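Local coordinates for protein quinoline 2-oxidoreductase small subunit (Pseudomonas putida, PDB 1T3Q) that probably relays electrons between the molybdenum site and FAD of a quinoline-hydroxylating enzyme through its two [2Fe-2S] clusters, at residues 34-39 and 44-49; 29-34 and 58-63; 14-19 and 39-44; 97-102 and 109-114. All coordinates share one frame; numbering follows the deposited sequence.

Contact 1: residues 34-39 and 44-49. With FES (Fe2/s2 (inorganic) cluster), chain H.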
# COMPACT_ATOMS: atom_id res chain seq x y z
N ALA A 34 16.44 -16.48 -0.50
CA ALA A 34 15.37 -17.39 -0.90
C ALA A 34 14.20 -17.34 0.08
O ALA A 34 13.04 -17.25 -0.33
CB ALA A 34 15.90 -18.82 -1.02
N LEU A 35 14.51 -17.38 1.37
CA LEU A 35 13.47 -17.32 2.39
C LEU A 35 12.69 -16.02 2.24
O LEU A 35 11.46 -16.01 2.22
CB LEU A 35 14.09 -17.39 3.80
CG LEU A 35 14.68 -18.74 4.23
CD1 LEU A 35 15.45 -18.59 5.52
CD2 LEU A 35 13.55 -19.75 4.39
N ARG A 36 13.42 -14.92 2.10
CA ARG A 36 12.80 -13.61 1.98
C ARG A 36 12.02 -13.36 0.69
O ARG A 36 10.85 -13.00 0.73
CB ARG A 36 13.87 -12.52 2.11
CG ARG A 36 14.62 -12.49 3.45
CD ARG A 36 15.78 -11.51 3.38
NE ARG A 36 15.34 -10.23 2.81
CZ ARG A 36 14.59 -9.34 3.45
NH1 ARG A 36 14.19 -9.58 4.70
NH2 ARG A 36 14.20 -8.23 2.83
N GLU A 37 12.69 -13.58 -0.44
CA GLU A 37 12.09 -13.31 -1.75
C GLU A 37 11.34 -14.43 -2.46
O GLU A 37 10.40 -14.16 -3.21
CB GLU A 37 13.20 -12.74 -2.66
CG GLU A 37 13.80 -11.46 -2.07
CD GLU A 37 15.11 -11.03 -2.72
OE1 GLU A 37 15.64 -9.97 -2.32
OE2 GLU A 37 15.63 -11.75 -3.60
N VAL A 38 11.72 -15.68 -2.23
CA VAL A 38 11.01 -16.77 -2.89
C VAL A 38 9.90 -17.35 -2.01
O VAL A 38 8.78 -17.53 -2.46
CB VAL A 38 11.97 -17.91 -3.29
CG1 VAL A 38 11.19 -19.06 -3.93
CG2 VAL A 38 13.01 -17.38 -4.27
N VAL A 39 10.22 -17.61 -0.75
CA VAL A 39 9.24 -18.16 0.18
C VAL A 39 8.34 -17.06 0.75
O VAL A 39 7.20 -17.31 1.13
CB VAL A 39 9.93 -18.92 1.33
CG1 VAL A 39 8.89 -19.64 2.18
CG2 VAL A 39 10.94 -19.92 0.77
N THR A 44 13.71 -12.90 8.34
CA THR A 44 15.16 -13.09 8.31
C THR A 44 15.75 -11.85 7.64
O THR A 44 15.38 -11.52 6.51
CB THR A 44 15.53 -14.37 7.52
OG1 THR A 44 14.95 -15.52 8.16
CG2 THR A 44 17.04 -14.55 7.45
N LYS A 45 16.66 -11.17 8.33
CA LYS A 45 17.27 -9.95 7.81
C LYS A 45 18.70 -10.12 7.33
O LYS A 45 19.42 -11.00 7.79
CB LYS A 45 17.24 -8.84 8.88
CG LYS A 45 15.87 -8.58 9.52
CD LYS A 45 14.78 -8.26 8.51
CE LYS A 45 13.48 -7.89 9.21
NZ LYS A 45 12.32 -7.83 8.29
N ILE A 46 19.12 -9.23 6.43
CA ILE A 46 20.46 -9.25 5.88
C ILE A 46 21.18 -7.94 6.20
O ILE A 46 20.73 -6.87 5.82
CB ILE A 46 20.41 -9.41 4.34
CG1 ILE A 46 19.69 -10.71 3.98
CG2 ILE A 46 21.82 -9.40 3.78
CD1 ILE A 46 19.45 -10.88 2.49
N GLY A 47 22.30 -8.04 6.91
CA GLY A 47 23.05 -6.85 7.26
C GLY A 47 24.48 -6.79 6.75
O GLY A 47 25.11 -5.73 6.83
N CYS A 48 25.01 -7.89 6.21
CA CYS A 48 26.38 -7.89 5.71
C CYS A 48 26.67 -8.91 4.61
O CYS A 48 27.53 -8.67 3.77
CB CYS A 48 27.37 -8.12 6.86
SG CYS A 48 27.43 -9.85 7.47
N GLU A 49 25.98 -10.05 4.64
CA GLU A 49 26.19 -11.12 3.66
C GLU A 49 27.62 -11.66 3.67
O GLU A 49 28.11 -12.17 2.66
CB GLU A 49 25.80 -10.62 2.25
CG GLU A 49 24.29 -10.48 2.07
CD GLU A 49 23.88 -9.84 0.75
OE1 GLU A 49 23.14 -10.50 -0.02
OE2 GLU A 49 24.27 -8.69 0.49
FE1 FES H . 25.32 -10.70 8.27
FE2 FES H . 24.40 -13.10 7.36
S1 FES H . 25.82 -12.85 8.94
S2 FES H . 23.75 -11.00 6.71
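The loop after helix 31-39 doubles back on it and comes nearest at R36 and T44, whose CA atoms lie 6.8 Å apart. R36 does most of the touching. Its chain bends about the CG-CD bond (chi3 48°), bringing the guanidinium back to the loop, where NH1 donates to the carbonyl O of T44 at 2.9 Å with an N-H...O angle of 156°. That oxygen sits at the guanidinium edge, near its plane. CD of R36 lies 3.8 Å from CD1 of I46, while CD1 of L35 approaches OG1 of T44. NZ of K45 stands 4.4 Å from NH1 of R36; D36 of the large subunit salt-bridges both, and NZ is also hydrogen-bonded to O of T42. A methionine in place of R36 would probably leave the T44 carbonyl without this donor and D36 of the large subunit with one cation fewer. Beyond I46 the loop reaches the cluster: SG of C48 binds iron FE1 at 2.4 Å, with C53 on the same iron, and N of E49 lies 3.2 Å from sulfide S2. One arginine thus ties the root of a cluster-binding loop both to its own helix and to the subunit next door.

Contact 2: residues 29-34 and 58-63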
# COMPACT_ATOMS: atom_id res chain seq x y z
N MET A 29 21.65 -18.14 -5.49
CA MET A 29 20.92 -17.42 -4.45
C MET A 29 21.15 -18.04 -3.07
O MET A 29 21.01 -19.26 -2.91
CB MET A 29 19.41 -17.43 -4.77
CG MET A 29 18.54 -16.72 -3.74
SD MET A 29 16.78 -16.66 -4.15
CE MET A 29 16.71 -15.15 -5.10
N HIS A 30 21.52 -17.23 -2.08
CA HIS A 30 21.71 -17.80 -0.75
C HIS A 30 20.36 -18.00 -0.07
O HIS A 30 19.33 -17.48 -0.52
CB HIS A 30 22.68 -16.97 0.11
CG HIS A 30 22.39 -15.49 0.17
ND1 HIS A 30 21.18 -14.98 0.58
CD2 HIS A 30 23.20 -14.43 -0.04
CE1 HIS A 30 21.26 -13.66 0.64
NE2 HIS A 30 22.47 -13.30 0.26
N LEU A 31 20.36 -18.78 1.00
CA LEU A 31 19.14 -19.11 1.74
C LEU A 31 18.40 -17.90 2.30
O LEU A 31 17.16 -17.87 2.28
CB LEU A 31 19.48 -20.09 2.87
CG LEU A 31 18.30 -20.65 3.67
CD1 LEU A 31 17.24 -21.21 2.73
CD2 LEU A 31 18.80 -21.72 4.63
N ALA A 32 19.13 -16.90 2.78
CA ALA A 32 18.51 -15.70 3.32
C ALA A 32 17.62 -15.07 2.25
O ALA A 32 16.45 -14.78 2.49
CB ALA A 32 19.58 -14.71 3.78
N ASP A 33 18.17 -14.85 1.05
CA ASP A 33 17.40 -14.27 -0.05
C ASP A 33 16.23 -15.17 -0.47
O ASP A 33 15.14 -14.67 -0.77
CB ASP A 33 18.30 -14.01 -1.27
CG ASP A 33 19.04 -12.68 -1.20
OD1 ASP A 33 19.87 -12.41 -2.09
OD2 ASP A 33 18.80 -11.89 -0.25
N ALA A 34 16.44 -16.48 -0.50
CA ALA A 34 15.37 -17.39 -0.90
C ALA A 34 14.20 -17.34 0.08
O ALA A 34 13.04 -17.25 -0.33
CB ALA A 34 15.90 -18.82 -1.02
N ILE A 58 19.46 -18.29 11.49
CA ILE A 58 18.24 -19.08 11.60
C ILE A 58 18.64 -20.45 12.14
O ILE A 58 19.82 -20.74 12.31
CB ILE A 58 17.55 -19.27 10.24
CG1 ILE A 58 18.49 -19.98 9.26
CG2 ILE A 58 17.09 -17.92 9.69
CD1 ILE A 58 17.87 -20.28 7.91
N LEU A 59 17.66 -21.30 12.43
CA LEU A 59 17.98 -22.63 12.93
C LEU A 59 17.72 -23.64 11.82
O LEU A 59 16.64 -23.66 11.22
CB LEU A 59 17.14 -22.99 14.15
CG LEU A 59 17.26 -22.09 15.39
CD1 LEU A 59 16.34 -22.62 16.49
CD2 LEU A 59 18.69 -22.07 15.88
N ILE A 60 18.73 -24.46 11.54
CA ILE A 60 18.61 -25.50 10.53
C ILE A 60 18.85 -26.81 11.28
O ILE A 60 19.93 -27.06 11.82
CB ILE A 60 19.65 -25.31 9.40
CG1 ILE A 60 19.33 -24.00 8.66
CG2 ILE A 60 19.59 -26.48 8.43
CD1 ILE A 60 20.19 -23.74 7.43
N ASP A 61 17.80 -27.64 11.32
CA ASP A 61 17.84 -28.90 12.04
C ASP A 61 18.24 -28.63 13.48
O ASP A 61 19.04 -29.34 14.08
CB ASP A 61 18.82 -29.87 11.38
CG ASP A 61 18.41 -30.22 9.97
OD1 ASP A 61 17.19 -30.34 9.72
OD2 ASP A 61 19.29 -30.38 9.11
N GLY A 62 17.67 -27.55 14.03
CA GLY A 62 17.92 -27.16 15.40
C GLY A 62 19.20 -26.39 15.70
O GLY A 62 19.38 -25.94 16.83
N ALA A 63 20.06 -26.22 14.71
CA ALA A 63 21.32 -25.53 14.93
C ALA A 63 21.41 -24.17 14.24
O ALA A 63 21.06 -24.03 13.07
CB ALA A 63 22.48 -26.41 14.48
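L31 reaches out from the start of helix 31-39 and sets one methyl, CD2, against two isoleucines of strand 57-60. CD2 lies 3.7 Å from CD1 of I58 and 3.7 Å from CD1 of I60. The leucine meets I60 tip to tip but crosses I58 at a slant. With CG anti to the backbone N (chi1 -175°), L31 extends from the helix toward the strand, and I58 and I60, two apart, send their side chains from the same face to receive it. I80 of the neighbouring strand 79-81 touches both L31 and I58, and L35, one turn on, also rests on I58. This is the helix-on-sheet core of the beta-grasp fold of plant-type [2Fe-2S] ferredoxins.

The next shell fixes the ends. H30 is the N-cap of the helix: its ND1 accepts from N of D33 at 3.0 Å, nearly in the ring plane and fairly straight at 163°. NE2 bonds to E49 of the cluster loop. At the other end, a type I' turn from I60 to A63 leads into strand 63-66, with N of I60 bonded to O of A63 at 2.8 Å. Since ND1 serves as an acceptor, the proton is probably on NE2, toward E49; the imidazole would then link the helix start to the cluster loop, beside a core joined by methyl contacts.

Contact 3: residues 14-19 and 39-44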
# COMPACT_ATOMS: atom_id res chain seq x y z
N ALA A 14 12.17 -28.68 1.58
CA ALA A 14 12.60 -28.49 2.96
C ALA A 14 11.41 -28.16 3.85
O ALA A 14 10.38 -27.69 3.39
CB ALA A 14 13.63 -27.35 3.03
N THR A 15 11.56 -28.43 5.15
CA THR A 15 10.49 -28.12 6.08
C THR A 15 10.80 -26.74 6.66
O THR A 15 11.89 -26.50 7.16
CB THR A 15 10.41 -29.16 7.21
OG1 THR A 15 10.11 -30.44 6.64
CG2 THR A 15 9.32 -28.79 8.19
N ILE A 16 9.84 -25.83 6.56
CA ILE A 16 10.02 -24.48 7.07
C ILE A 16 8.97 -24.21 8.13
O ILE A 16 7.77 -24.22 7.85
CB ILE A 16 9.90 -23.44 5.94
CG1 ILE A 16 10.92 -23.76 4.84
CG2 ILE A 16 10.14 -22.03 6.49
CD1 ILE A 16 10.88 -22.82 3.64
N ASN A 17 9.44 -23.98 9.35
CA ASN A 17 8.58 -23.73 10.50
C ASN A 17 7.54 -24.83 10.69
O ASN A 17 6.36 -24.55 10.91
CB ASN A 17 7.91 -22.35 10.37
CG ASN A 17 8.92 -21.22 10.37
OD1 ASN A 17 9.95 -21.31 11.04
ND2 ASN A 17 8.64 -20.16 9.63
N GLY A 18 7.99 -26.07 10.58
CA GLY A 18 7.11 -27.21 10.77
C GLY A 18 6.31 -27.66 9.56
O GLY A 18 5.73 -28.75 9.58
N LYS A 19 6.28 -26.86 8.50
CA LYS A 19 5.52 -27.21 7.31
C LYS A 19 6.40 -27.58 6.12
O LYS A 19 7.32 -26.85 5.76
CB LYS A 19 4.62 -26.04 6.91
N VAL A 39 10.22 -17.61 -0.75
CA VAL A 39 9.24 -18.16 0.18
C VAL A 39 8.34 -17.06 0.75
O VAL A 39 7.20 -17.31 1.13
CB VAL A 39 9.93 -18.92 1.33
CG1 VAL A 39 8.89 -19.64 2.18
CG2 VAL A 39 10.94 -19.92 0.77
N GLY A 40 8.86 -15.83 0.82
CA GLY A 40 8.07 -14.73 1.33
C GLY A 40 8.11 -14.52 2.83
O GLY A 40 7.19 -13.94 3.40
N LEU A 41 9.16 -15.00 3.48
CA LEU A 41 9.31 -14.85 4.92
C LEU A 41 10.42 -13.83 5.14
O LEU A 41 11.60 -14.19 5.24
CB LEU A 41 9.67 -16.20 5.55
CG LEU A 41 8.60 -17.28 5.39
CD1 LEU A 41 9.15 -18.62 5.87
CD2 LEU A 41 7.36 -16.89 6.19
N THR A 42 10.05 -12.56 5.20
CA THR A 42 11.02 -11.49 5.36
C THR A 42 11.52 -11.24 6.78
O THR A 42 12.24 -10.27 7.02
CB THR A 42 10.48 -10.16 4.77
OG1 THR A 42 9.22 -9.83 5.38
CG2 THR A 42 10.28 -10.28 3.26
N GLY A 43 11.15 -12.11 7.72
CA GLY A 43 11.62 -11.94 9.08
C GLY A 43 13.13 -12.06 9.18
O GLY A 43 13.76 -11.41 10.02
N THR A 44 13.71 -12.90 8.34
CA THR A 44 15.16 -13.09 8.31
C THR A 44 15.75 -11.85 7.64
O THR A 44 15.38 -11.52 6.51
CB THR A 44 15.53 -14.37 7.52
OG1 THR A 44 14.95 -15.52 8.16
CG2 THR A 44 17.04 -14.55 7.45
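I16 sends its CB from the end of strand 10-16 toward V39 and L41, and its two branches divide the work. CG2, anti to the backbone N (chi1 -57° for the CG1 branch), turns to L41 and comes 3.6 Å from its CD1; the two side chains slide past each other in opposite directions. CG1 carries the other branch onward to CD1, which ends tip to tip against V39, 4.0 Å from CG1 and 4.1 Å from CG2 of that valine. One methyl therefore faces both prongs of V39, while the other is spent on the leucine.

Just beyond I16 the strand reverses in a type I' turn from I16 to K19, making the tight hairpin that joins strands 10-16 and 19-25, the first two of the beta-grasp domain. N of I16 bonds to O of K19 at 2.8 Å, and K19 N returns a bond to I16 O. G18 takes a positive phi there, at angles where a side chain would run into the carbonyl O of N17. G40 leaves the helix under the same constraint, with the O of V39 in the way.

N17 comes to L41 from the other direction, its ND2 4.1 Å from the leucine CD1, while its OD1 accepts from the backbone N of T82. L41 also packs on T82 and E84, and E84 accepts from the N of G43.

Contact 4: residues 97-102 and 109-114. With FES (Fe2/s2 (inorganic) cluster), chain G.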
# COMPACT_ATOMS: atom_id res chain seq x y z
N ASP A 97 8.44 -12.31 24.78
CA ASP A 97 7.85 -11.44 25.78
C ASP A 97 8.92 -10.86 26.69
O ASP A 97 8.82 -9.70 27.12
CB ASP A 97 6.81 -12.21 26.61
CG ASP A 97 6.24 -11.37 27.73
OD1 ASP A 97 6.67 -11.55 28.89
OD2 ASP A 97 5.37 -10.53 27.45
N SER A 98 9.94 -11.66 26.99
CA SER A 98 11.02 -11.20 27.84
C SER A 98 11.80 -10.08 27.15
O SER A 98 12.17 -9.08 27.77
CB SER A 98 11.96 -12.35 28.17
OG SER A 98 12.93 -11.94 29.12
N PHE A 99 12.07 -10.25 25.86
CA PHE A 99 12.79 -9.22 25.10
C PHE A 99 12.03 -7.90 25.22
O PHE A 99 12.63 -6.83 25.41
CB PHE A 99 12.88 -9.61 23.61
CG PHE A 99 14.17 -10.28 23.23
CD1 PHE A 99 14.59 -11.44 23.87
CD2 PHE A 99 14.97 -9.74 22.22
CE1 PHE A 99 15.78 -12.06 23.52
CE2 PHE A 99 16.17 -10.36 21.86
CZ PHE A 99 16.58 -11.52 22.51
N ARG A 100 10.71 -7.97 25.13
CA ARG A 100 9.86 -6.79 25.21
C ARG A 100 9.88 -6.17 26.61
O ARG A 100 10.06 -4.96 26.76
CB ARG A 100 8.42 -7.15 24.84
CG ARG A 100 7.51 -5.94 24.75
CD ARG A 100 6.06 -6.34 24.60
NE ARG A 100 5.21 -5.16 24.46
CZ ARG A 100 3.90 -5.16 24.70
NH1 ARG A 100 3.31 -6.27 25.11
NH2 ARG A 100 3.20 -4.04 24.55
N ARG A 101 9.69 -7.00 27.63
CA ARG A 101 9.69 -6.51 29.01
C ARG A 101 11.00 -5.85 29.41
O ARG A 101 11.01 -4.89 30.18
CB ARG A 101 9.37 -7.66 29.99
CG ARG A 101 7.93 -8.14 29.93
CD ARG A 101 7.62 -9.16 31.03
NE ARG A 101 8.25 -10.47 30.81
CZ ARG A 101 9.36 -10.88 31.40
NH1 ARG A 101 9.84 -12.09 31.13
NH2 ARG A 101 10.00 -10.10 32.27
N HIS A 102 12.12 -6.36 28.89
CA HIS A 102 13.42 -5.81 29.22
C HIS A 102 13.94 -4.78 28.22
O HIS A 102 15.06 -4.30 28.35
CB HIS A 102 14.47 -6.92 29.36
CG HIS A 102 14.30 -7.75 30.60
ND1 HIS A 102 13.51 -8.88 30.65
CD2 HIS A 102 14.81 -7.60 31.85
CE1 HIS A 102 13.55 -9.39 31.87
NE2 HIS A 102 14.33 -8.63 32.61
N PHE A 109 16.20 -4.65 13.93
CA PHE A 109 16.79 -5.34 12.79
C PHE A 109 17.61 -6.59 13.15
O PHE A 109 17.64 -7.55 12.39
CB PHE A 109 17.66 -4.37 12.00
CG PHE A 109 17.78 -4.73 10.55
CD1 PHE A 109 16.67 -4.65 9.72
CD2 PHE A 109 18.99 -5.17 10.01
CE1 PHE A 109 16.76 -4.98 8.35
CE2 PHE A 109 19.09 -5.50 8.66
CZ PHE A 109 17.97 -5.41 7.83
N CYS A 110 18.25 -6.57 14.32
CA CYS A 110 19.08 -7.69 14.76
C CYS A 110 18.28 -8.73 15.54
O CYS A 110 18.78 -9.81 15.83
CB CYS A 110 20.17 -7.18 15.69
SG CYS A 110 19.49 -6.65 17.31
N THR A 111 17.04 -8.39 15.86
CA THR A 111 16.21 -9.25 16.69
C THR A 111 15.98 -10.68 16.23
O THR A 111 16.12 -11.61 17.03
CB THR A 111 14.88 -8.54 16.97
OG1 THR A 111 15.16 -7.21 17.44
CG2 THR A 111 14.09 -9.26 18.06
N ALA A 112 15.64 -10.89 14.96
CA ALA A 112 15.43 -12.25 14.47
C ALA A 112 16.68 -13.11 14.74
O ALA A 112 16.58 -14.24 15.26
CB ALA A 112 15.10 -12.23 12.99
N GLY A 113 17.85 -12.59 14.41
CA GLY A 113 19.09 -13.31 14.63
C GLY A 113 19.39 -13.54 16.11
O GLY A 113 19.87 -14.60 16.50
N MET A 114 19.10 -12.53 16.93
CA MET A 114 19.31 -12.63 18.37
C MET A 114 18.50 -13.79 18.94
O MET A 114 19.01 -14.60 19.70
CB MET A 114 18.87 -11.34 19.08
CG MET A 114 19.80 -10.15 18.87
SD MET A 114 21.39 -10.42 19.63
CE MET A 114 22.33 -9.02 18.90
FE1 FES G . 18.76 -2.11 16.23
FE2 FES G . 19.72 -4.33 17.46
S1 FES G . 17.81 -3.36 17.92
S2 FES G . 20.54 -3.26 15.69
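The ring of F99 turns its edge to the backbone end of M114 from a strained torsion, chi1 -96°, well away from a staggered position. CE2 lies 4.0 Å from CB of M114 and CZ almost as near, with that CB close to the ring plane; the two side chains cross at about a right angle. CG2 of T111 is a looser neighbour, 4.3 Å from CD2 of F99. M114 starts toward the phenylalanine, but its chain bends (chi2 -66°) and its end leads away; the side chain comes within about 4 Å of that of C142.

One residue before T111, SG of C110 binds iron FE2 at 2.3 Å, and C142 is the other cysteine on that iron. The helix that presents M114 to F99 begins beside the metal site, an arrangement known from the helical [2Fe-2S] domain of molybdenum hydroxylases. On the first helix, the carbonyl O of S98 is gripped twice by H102, from opposite faces of its plane: by the backbone N at 2.9 Å and by ND1 at 3.2 Å. NE of R101 makes a salt bridge to OD1 of D97 at 2.7 Å, NH1 another to D156.

Around the contact, I150 of helix 148-154 packs on both F99 and M114, and A153 on F99; S98 and R101 touch helix 157-164, and L27 of the large subunit lies against F99 and T111.

Contacts 1, 2 and 3 belong to the beta-grasp half of the chain and lie 9 to 11 Å apart by their centres; contact 4 sits in the helical half, about 19 Å from each. Helix 31-39 serves the first three, and L35 O accepts from L41 N at 2.8 Å. T44 OG1, in contacts 1 and 3, lies 3.6 Å from I58 CG2 of contact 2; E49 OE1 and H30 NE2 are 2.9 Å apart. Across the halves, K45 CG lies 3.5 Å from F109 O, and G43 O lies 3.4 Å from A112 CB. Contacts 1 and 4 each carry a cluster ligand; I46 is about 13 Å from FAD and T111 about 10 Å from the pterin cytosine dinucleotide, measured from their side chains.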